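Local structure of light Chain (Clostridium botulinum, 6BVD) at residues 219-223 / 387-393; 360-364 / 402-406; 382-386 / 424-428. The protein is the zinc-dependent protease domain of mosaic botulinum neurotoxin type HA, and probably cleaves a SNARE protein as related clostridial neurotoxin light chains do. The contacts are given in a common frame with arbitrary orientation. Numbering follows the deposited sequence.

Contact 1: 219-223 / 387-393. With CA (calcium ion), chain C.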
loop_
_atom_site.group_PDB
_atom_site.type_symbol
_atom_site.label_atom_id
_atom_site.label_comp_id
_atom_site.label_asym_id
_atom_site.label_seq_id
_atom_site.Cartn_x
_atom_site.Cartn_y
_atom_site.Cartn_z
ATOM N N ILE A 219 1.606 -20.013 9.163
ATOM C CA ILE A 219 1.710 -19.975 7.709
ATOM C C ILE A 219 2.829 -18.978 7.322
ATOM O O ILE A 219 3.081 -17.975 8.009
ATOM C CB ILE A 219 0.349 -19.603 7.043
ATOM C CG1 ILE A 219 0.361 -19.902 5.529
ATOM C CG2 ILE A 219 -0.037 -18.166 7.329
ATOM C CD1 ILE A 219 0.358 -21.392 5.200
ATOM N N LYS A 220 3.519 -19.276 6.233
ATOM C CA LYS A 220 4.625 -18.459 5.783
ATOM C C LYS A 220 4.090 -17.259 4.997
ATOM O O LYS A 220 3.109 -17.389 4.271
ATOM C CB LYS A 220 5.596 -19.309 4.924
ATOM C CG LYS A 220 6.298 -20.407 5.776
ATOM C CD LYS A 220 6.919 -21.491 4.904
ATOM C CE LYS A 220 7.498 -22.556 5.846
ATOM N NZ LYS A 220 7.863 -23.797 5.137
ATOM N N ASP A 221 4.729 -16.104 5.176
ATOM C CA ASP A 221 4.390 -14.867 4.445
ATOM C C ASP A 221 4.974 -14.969 3.020
ATOM O O ASP A 221 6.162 -15.078 2.877
ATOM C CB ASP A 221 4.948 -13.655 5.185
ATOM C CG ASP A 221 4.521 -12.316 4.562
ATOM O OD1 ASP A 221 4.541 -12.220 3.312
ATOM O OD2 ASP A 221 4.173 -11.380 5.317
ATOM N N PRO A 222 4.122 -14.947 1.979
ATOM C CA PRO A 222 4.646 -15.047 0.596
ATOM C C PRO A 222 5.700 -14.006 0.243
ATOM O O PRO A 222 6.532 -14.317 -0.601
ATOM C CB PRO A 222 3.387 -14.850 -0.271
ATOM C CG PRO A 222 2.283 -15.383 0.556
ATOM C CD PRO A 222 2.648 -14.952 2.004
ATOM N N ALA A 223 5.709 -12.828 0.880
ATOM C CA ALA A 223 6.736 -11.836 0.561
ATOM C C ALA A 223 8.139 -12.312 1.009
ATOM O O ALA A 223 9.156 -12.050 0.344
ATOM C CB ALA A 223 6.397 -10.471 1.188
ATOM N N TYR A 387 -4.415 -9.496 4.334
ATOM C CA TYR A 387 -3.011 -9.390 4.073
ATOM C C TYR A 387 -2.714 -7.996 3.516
ATOM O O TYR A 387 -3.349 -7.591 2.552
ATOM C CB TYR A 387 -2.604 -10.478 3.067
ATOM C CG TYR A 387 -1.145 -10.540 2.757
ATOM C CD1 TYR A 387 -0.292 -11.291 3.544
ATOM C CD2 TYR A 387 -0.610 -9.911 1.621
ATOM C CE1 TYR A 387 1.049 -11.377 3.268
ATOM C CE2 TYR A 387 0.750 -10.005 1.331
ATOM C CZ TYR A 387 1.573 -10.755 2.146
ATOM O OH TYR A 387 2.934 -10.892 1.865
ATOM N N THR A 388 -1.780 -7.258 4.102
ATOM C CA THR A 388 -1.462 -5.915 3.573
ATOM C C THR A 388 -0.035 -5.759 3.097
ATOM O O THR A 388 0.882 -6.487 3.546
ATOM C CB THR A 388 -1.683 -4.803 4.620
ATOM O OG1 THR A 388 -0.792 -4.982 5.742
ATOM C CG2 THR A 388 -3.140 -4.769 5.058
ATOM N N GLU A 389 0.197 -4.795 2.195
ATOM C CA GLU A 389 1.597 -4.459 1.836
ATOM C C GLU A 389 2.489 -4.162 3.050
ATOM O O GLU A 389 3.607 -4.645 3.134
ATOM C CB GLU A 389 1.642 -3.197 0.927
ATOM C CG GLU A 389 1.020 -3.395 -0.480
ATOM C CD GLU A 389 -0.485 -3.168 -0.559
ATOM O OE1 GLU A 389 -1.194 -2.889 0.463
ATOM O OE2 GLU A 389 -1.012 -3.303 -1.680
ATOM N N VAL A 390 2.011 -3.322 3.959
ATOM C CA VAL A 390 2.848 -2.800 5.050
ATOM C C VAL A 390 3.061 -3.846 6.160
ATOM O O VAL A 390 4.139 -3.872 6.776
ATOM C CB VAL A 390 2.247 -1.466 5.652
ATOM C CG1 VAL A 390 0.846 -1.673 6.239
ATOM C CG2 VAL A 390 3.174 -0.816 6.695
ATOM N N ASP A 391 2.065 -4.686 6.420
ATOM C CA ASP A 391 2.170 -5.618 7.603
ATOM C C ASP A 391 2.011 -7.106 7.333
ATOM O O ASP A 391 2.177 -7.944 8.255
ATOM C CB ASP A 391 1.106 -5.254 8.675
ATOM C CG ASP A 391 1.318 -3.878 9.302
ATOM O OD1 ASP A 391 2.482 -3.479 9.548
ATOM O OD2 ASP A 391 0.291 -3.182 9.544
ATOM N N GLY A 392 1.642 -7.468 6.101
ATOM C CA GLY A 392 1.341 -8.847 5.788
ATOM C C GLY A 392 0.094 -9.340 6.509
ATOM O O GLY A 392 -0.964 -8.698 6.484
ATOM N N PHE A 393 0.192 -10.516 7.129
ATOM C CA PHE A 393 -0.959 -11.058 7.842
ATOM C C PHE A 393 -1.137 -10.423 9.213
ATOM O O PHE A 393 -2.222 -10.529 9.810
ATOM C CB PHE A 393 -0.818 -12.575 8.065
ATOM C CG PHE A 393 -0.807 -13.395 6.798
ATOM C CD1 PHE A 393 -1.964 -13.550 6.047
ATOM C CD2 PHE A 393 0.340 -14.071 6.419
ATOM C CE1 PHE A 393 -1.945 -14.358 4.891
ATOM C CE2 PHE A 393 0.360 -14.881 5.279
ATOM C CZ PHE A 393 -0.788 -15.008 4.517
HETATM CA CA CA C . -3.501 -2.813 -0.536
HETATM O O HOH W 1 2.940 -11.664 7.758
#
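Two aromatic side chains of 387-393 project into the bend of 219-223, where strand 215-219 gives way to helix 222-237. Phe393, the larger bump, enters a hollow lined by Ile219, the backbone of Lys220 and Asp221, and Pro222. Phe393 CE2 lies 3.9 Å from Ile219 CG2 and 4.0 Å from Pro222 CD. Tyr387 reaches in alongside, with its CE1 4.1 Å from the same Pro222 CD, so the proline touches both rings. Gly392 lets the loop come close, because a CB there would clash with Asp221 OD2. Asp221, the helix N-cap, accepts through OD1 from Ala223 N at 2.8 Å and from Tyr387 OH at 2.5 Å. Asp221 OD2 forms a salt bridge with Arg99. A water donates to Asp221 OD2 (2.7 Å from its oxygen) and accepts from Phe393 N (3.0 Å). Helix 222-237 carries the zinc-binding His228 and His232 of the HExxH motif. The buried Asp221 carboxylate thus ties that helix start to the loop bearing calcium ligand Glu389.

Contact 2: 360-364 / 402-406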
loop_
_atom_site.group_PDB
_atom_site.type_symbol
_atom_site.label_atom_id
_atom_site.label_comp_id
_atom_site.label_asym_id
_atom_site.label_seq_id
_atom_site.Cartn_x
_atom_site.Cartn_y
_atom_site.Cartn_z
ATOM N N PHE A 360 11.338 -7.388 8.885
ATOM C CA PHE A 360 9.941 -7.269 8.495
ATOM C C PHE A 360 8.932 -7.683 9.589
ATOM O O PHE A 360 7.707 -7.574 9.389
ATOM C CB PHE A 360 9.702 -8.118 7.253
ATOM C CG PHE A 360 10.068 -7.420 5.949
ATOM C CD1 PHE A 360 9.082 -6.883 5.152
ATOM C CD2 PHE A 360 11.380 -7.253 5.573
ATOM C CE1 PHE A 360 9.410 -6.205 3.952
ATOM C CE2 PHE A 360 11.706 -6.605 4.376
ATOM C CZ PHE A 360 10.712 -6.055 3.590
ATOM N N LYS A 361 9.426 -8.146 10.743
ATOM C CA LYS A 361 8.534 -8.681 11.766
ATOM C C LYS A 361 7.599 -9.722 11.203
ATOM O O LYS A 361 6.380 -9.721 11.460
ATOM C CB LYS A 361 7.754 -7.535 12.446
ATOM C CG LYS A 361 8.671 -6.561 13.128
ATOM C CD LYS A 361 7.853 -5.450 13.796
ATOM C CE LYS A 361 8.679 -4.701 14.818
ATOM N NZ LYS A 361 9.671 -3.818 14.150
ATOM N N ILE A 362 8.201 -10.621 10.405
ATOM C CA ILE A 362 7.586 -11.816 9.921
ATOM C C ILE A 362 8.161 -13.021 10.698
ATOM O O ILE A 362 9.351 -13.091 10.937
ATOM C CB ILE A 362 7.855 -12.002 8.386
ATOM C CG1 ILE A 362 7.098 -10.925 7.572
ATOM C CG2 ILE A 362 7.443 -13.388 7.948
ATOM C CD1 ILE A 362 7.491 -10.961 6.004
ATOM N N LYS A 363 7.308 -13.918 11.152
ATOM C CA LYS A 363 7.798 -15.136 11.813
ATOM C C LYS A 363 8.230 -16.118 10.750
ATOM O O LYS A 363 7.540 -16.276 9.749
ATOM C CB LYS A 363 6.726 -15.772 12.707
ATOM C CG LYS A 363 7.315 -16.833 13.682
ATOM C CD LYS A 363 6.218 -17.523 14.514
ATOM C CE LYS A 363 6.788 -18.414 15.638
ATOM N NZ LYS A 363 7.644 -17.671 16.654
ATOM N N THR A 364 9.361 -16.788 10.970
ATOM C CA THR A 364 9.790 -17.822 10.055
ATOM C C THR A 364 10.253 -19.051 10.814
ATOM O O THR A 364 10.341 -19.073 12.080
ATOM C CB THR A 364 10.888 -17.287 9.097
ATOM O OG1 THR A 364 10.954 -18.107 7.933
ATOM C CG2 THR A 364 12.225 -17.213 9.763
ATOM N N TYR A 402 2.774 -12.892 16.622
ATOM C CA TYR A 402 2.522 -13.216 15.209
ATOM C C TYR A 402 1.250 -14.013 15.052
ATOM O O TYR A 402 1.211 -14.969 14.272
ATOM C CB TYR A 402 3.692 -14.008 14.588
ATOM C CG TYR A 402 5.057 -13.426 14.868
ATOM C CD1 TYR A 402 5.533 -12.324 14.150
ATOM C CD2 TYR A 402 5.855 -13.959 15.881
ATOM C CE1 TYR A 402 6.773 -11.781 14.422
ATOM C CE2 TYR A 402 7.080 -13.432 16.173
ATOM C CZ TYR A 402 7.549 -12.346 15.437
ATOM O OH TYR A 402 8.795 -11.828 15.757
ATOM N N GLN A 403 0.235 -13.647 15.824
ATOM C CA GLN A 403 -1.065 -14.318 15.815
ATOM C C GLN A 403 -1.686 -14.314 14.409
ATOM O O GLN A 403 -2.413 -15.249 14.031
ATOM C CB GLN A 403 -1.998 -13.658 16.827
ATOM C CG GLN A 403 -3.222 -14.484 17.174
ATOM C CD GLN A 403 -2.843 -15.800 17.887
ATOM O OE1 GLN A 403 -1.877 -15.851 18.651
ATOM N NE2 GLN A 403 -3.566 -16.872 17.581
ATOM N N GLY A 404 -1.360 -13.287 13.619
ATOM C CA GLY A 404 -1.835 -13.209 12.248
ATOM C C GLY A 404 -1.373 -14.383 11.395
ATOM O O GLY A 404 -2.065 -14.757 10.460
ATOM N N GLN A 405 -0.220 -14.972 11.711
ATOM C CA GLN A 405 0.258 -16.133 10.966
ATOM C C GLN A 405 -0.163 -17.457 11.618
ATOM O O GLN A 405 -0.061 -18.524 11.008
ATOM C CB GLN A 405 1.776 -16.081 10.841
ATOM C CG GLN A 405 2.297 -14.867 10.047
ATOM C CD GLN A 405 3.829 -14.817 10.067
ATOM O OE1 GLN A 405 4.424 -13.948 10.691
ATOM N NE2 GLN A 405 4.461 -15.769 9.396
ATOM N N ASN A 406 -0.673 -17.384 12.849
ATOM C CA ASN A 406 -1.051 -18.612 13.576
ATOM C C ASN A 406 -2.324 -19.249 13.000
ATOM O O ASN A 406 -3.401 -18.664 13.097
ATOM C CB ASN A 406 -1.269 -18.303 15.069
ATOM C CG ASN A 406 -1.311 -19.582 15.917
ATOM O OD1 ASN A 406 -1.881 -20.597 15.494
ATOM N ND2 ASN A 406 -0.721 -19.533 17.103
#
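Tyr402 opens segment 402-406 and lays its ring against the chain that leaves helix 353-360. Lys363 CB sits over the ring face, 3.8 Å from the Tyr402 centroid and 20° off the normal, a CH-pi contact. At the ring edge, Tyr402 CE1 is 3.6 Å from Lys361 O. Lys361 has positive phi and ends the helix in a Schellman motif, which turns the chain toward this site. The backbone then coils through Gln403 and Gly404 in a helical turn, with Gln405 N bonded to Tyr402 O at 2.9 Å. This turn brings Gln405 back to the partner segment. Its amide pairs with the backbone of Lys363: Lys363 N donates to Gln405 OE1 at 2.9 Å, and Gln405 NE2 donates to Lys363 O at 3.1 Å. Gln405 NE2 also bonds Ile219 O, while the Lys363 ammonium group (NZ) forms a salt bridge with Asp207. The amide of Gln405 therefore pairs with Lys363 as a peptide group would, meeting both its N-H and its C=O.

Contact 3: 382-386 / 424-428. With CA (calcium ion), chain C.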
loop_
_atom_site.group_PDB
_atom_site.type_symbol
_atom_site.label_atom_id
_atom_site.label_comp_id
_atom_site.label_asym_id
_atom_site.label_seq_id
_atom_site.Cartn_x
_atom_site.Cartn_y
_atom_site.Cartn_z
ATOM N N LEU A 382 -5.007 -10.646 -1.869
ATOM C CA LEU A 382 -5.356 -9.331 -2.426
ATOM C C LEU A 382 -6.271 -8.494 -1.531
ATOM O O LEU A 382 -6.412 -7.303 -1.763
ATOM C CB LEU A 382 -6.032 -9.505 -3.791
ATOM C CG LEU A 382 -5.112 -9.925 -4.934
ATOM C CD1 LEU A 382 -5.966 -10.263 -6.137
ATOM C CD2 LEU A 382 -4.223 -8.767 -5.246
ATOM N N ASP A 383 -6.876 -9.116 -0.510
ATOM C CA ASP A 383 -7.791 -8.466 0.432
ATOM C C ASP A 383 -7.041 -7.802 1.603
ATOM O O ASP A 383 -6.479 -8.500 2.462
ATOM C CB ASP A 383 -8.796 -9.513 0.961
ATOM C CG ASP A 383 -9.929 -8.920 1.801
ATOM O OD1 ASP A 383 -9.788 -7.861 2.438
ATOM O OD2 ASP A 383 -10.985 -9.577 1.870
ATOM N N ASP A 384 -7.080 -6.466 1.664
ATOM C CA ASP A 384 -6.295 -5.718 2.654
ATOM C C ASP A 384 -6.783 -5.928 4.095
ATOM O O ASP A 384 -6.093 -5.523 5.029
ATOM C CB ASP A 384 -6.297 -4.215 2.314
ATOM C CG ASP A 384 -5.270 -3.869 1.204
ATOM O OD1 ASP A 384 -4.118 -4.325 1.289
ATOM O OD2 ASP A 384 -5.636 -3.187 0.221
ATOM N N SER A 385 -7.959 -6.530 4.286
ATOM C CA SER A 385 -8.353 -6.934 5.652
ATOM C C SER A 385 -7.723 -8.273 6.091
ATOM O O SER A 385 -7.839 -8.657 7.275
ATOM C CB SER A 385 -9.880 -7.038 5.782
ATOM O OG SER A 385 -10.413 -8.092 5.011
ATOM N N ILE A 386 -7.063 -8.977 5.162
ATOM C CA ILE A 386 -6.417 -10.282 5.437
ATOM C C ILE A 386 -4.893 -10.169 5.378
ATOM O O ILE A 386 -4.165 -10.675 6.226
ATOM C CB ILE A 386 -6.878 -11.367 4.401
ATOM C CG1 ILE A 386 -8.396 -11.553 4.449
ATOM C CG2 ILE A 386 -6.090 -12.681 4.558
ATOM C CD1 ILE A 386 -8.895 -12.048 5.769
ATOM N N SER A 424 -11.605 -20.798 6.904
ATOM C CA SER A 424 -10.651 -19.712 7.111
ATOM C C SER A 424 -10.494 -18.872 5.850
ATOM O O SER A 424 -10.477 -19.404 4.737
ATOM C CB SER A 424 -9.289 -20.247 7.527
ATOM O OG SER A 424 -8.351 -19.194 7.567
ATOM N N ARG A 425 -10.354 -17.565 6.030
ATOM C CA ARG A 425 -10.131 -16.683 4.898
ATOM C C ARG A 425 -8.628 -16.428 4.755
ATOM O O ARG A 425 -8.176 -15.731 3.840
ATOM C CB ARG A 425 -10.919 -15.378 5.076
ATOM C CG ARG A 425 -12.415 -15.508 4.786
ATOM C CD ARG A 425 -13.075 -14.148 4.588
ATOM N NE ARG A 425 -12.856 -13.692 3.218
ATOM C CZ ARG A 425 -12.258 -12.548 2.893
ATOM N NH1 ARG A 425 -11.849 -11.720 3.851
ATOM N NH2 ARG A 425 -12.090 -12.219 1.616
ATOM N N VAL A 426 -7.844 -17.030 5.643
ATOM C CA VAL A 426 -6.403 -16.896 5.559
ATOM C C VAL A 426 -5.794 -18.039 4.750
ATOM O O VAL A 426 -5.024 -17.794 3.829
ATOM C CB VAL A 426 -5.742 -16.871 6.949
ATOM C CG1 VAL A 426 -4.251 -16.656 6.804
ATOM C CG2 VAL A 426 -6.355 -15.779 7.842
ATOM N N VAL A 427 -6.123 -19.276 5.136
ATOM C CA VAL A 427 -5.626 -20.504 4.513
ATOM C C VAL A 427 -6.711 -21.550 4.239
ATOM O O VAL A 427 -7.705 -21.623 4.964
ATOM C CB VAL A 427 -4.545 -21.176 5.401
ATOM C CG1 VAL A 427 -3.360 -20.278 5.568
ATOM C CG2 VAL A 427 -5.130 -21.579 6.789
ATOM N N ARG A 428 -6.513 -22.367 3.199
ATOM C CA ARG A 428 -7.295 -23.594 2.993
ATOM C C ARG A 428 -6.361 -24.784 2.850
ATOM O O ARG A 428 -5.470 -24.778 2.005
ATOM C CB ARG A 428 -8.185 -23.512 1.753
ATOM C CG ARG A 428 -9.292 -22.498 1.830
ATOM C CD ARG A 428 -10.104 -22.536 0.554
ATOM N NE ARG A 428 -10.866 -21.306 0.352
ATOM C CZ ARG A 428 -11.214 -20.851 -0.848
ATOM N NH1 ARG A 428 -10.857 -21.533 -1.933
ATOM N NH2 ARG A 428 -11.906 -19.720 -0.967
HETATM CA CA CA C . -3.501 -2.813 -0.536
#
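This is a surface contact between two loops, made by one salt bridge with Ile386 packed beside it. Segment 382-386 belongs to the long loop after strand 373-377. Segment 424-428 follows helix 411-419 and runs into the edge strand 428-429, near the C-terminus. Arg425 extends across the gap and gives both terminal nitrogens to one carboxylate oxygen. Arg425 NH2 lies 2.9 Å and Arg425 NH1 3.0 Å from Asp383 OD2. The other oxygen, Asp383 OD1, takes Ser385 N at 2.9 Å in an Asx turn and Ser385 OG at 2.7 Å. In 424-428, Ser424 OG makes an ST turn with Val426 N at 2.9 Å, and also accepts from Val427 N at 3.3 Å. Ile386 fills the space beside the salt bridge, its CG1 3.5 Å from Arg425 NH1 and its CG2 4.3 Å from Val426 CA. Next to Asp383, Asp384 binds the calcium ion through OD1 (2.5 Å) and OD2 (2.3 Å). Glu389 of the same chain, and Asp384 and Glu389 of the second subunit, bind it too.

Overall arrangement
The three contacts lie on one side of the chain's centre, around the five-stranded antiparallel sheet that includes strands 215-219, 406-408 and 428-429. Along the chain the segments run 219-223, 360-364, 382-386, 387-393, 402-406, 424-428, so every pair of contacts interleaves. Contact 1 touches both others, its centre about 8 Å from that of contact 2 and 10 Å from that of contact 3. Contacts 2 and 3 do not touch; their centres are about 14 Å apart. Ile219 probably bonds Gln405 through its backbone, and Phe393 packs on Val426. Contacts 1 and 3 share the calcium ion at the subunit interface. The loop 378-405 thus links the start of helix 222-237, the sheet and the dimer contact seen here.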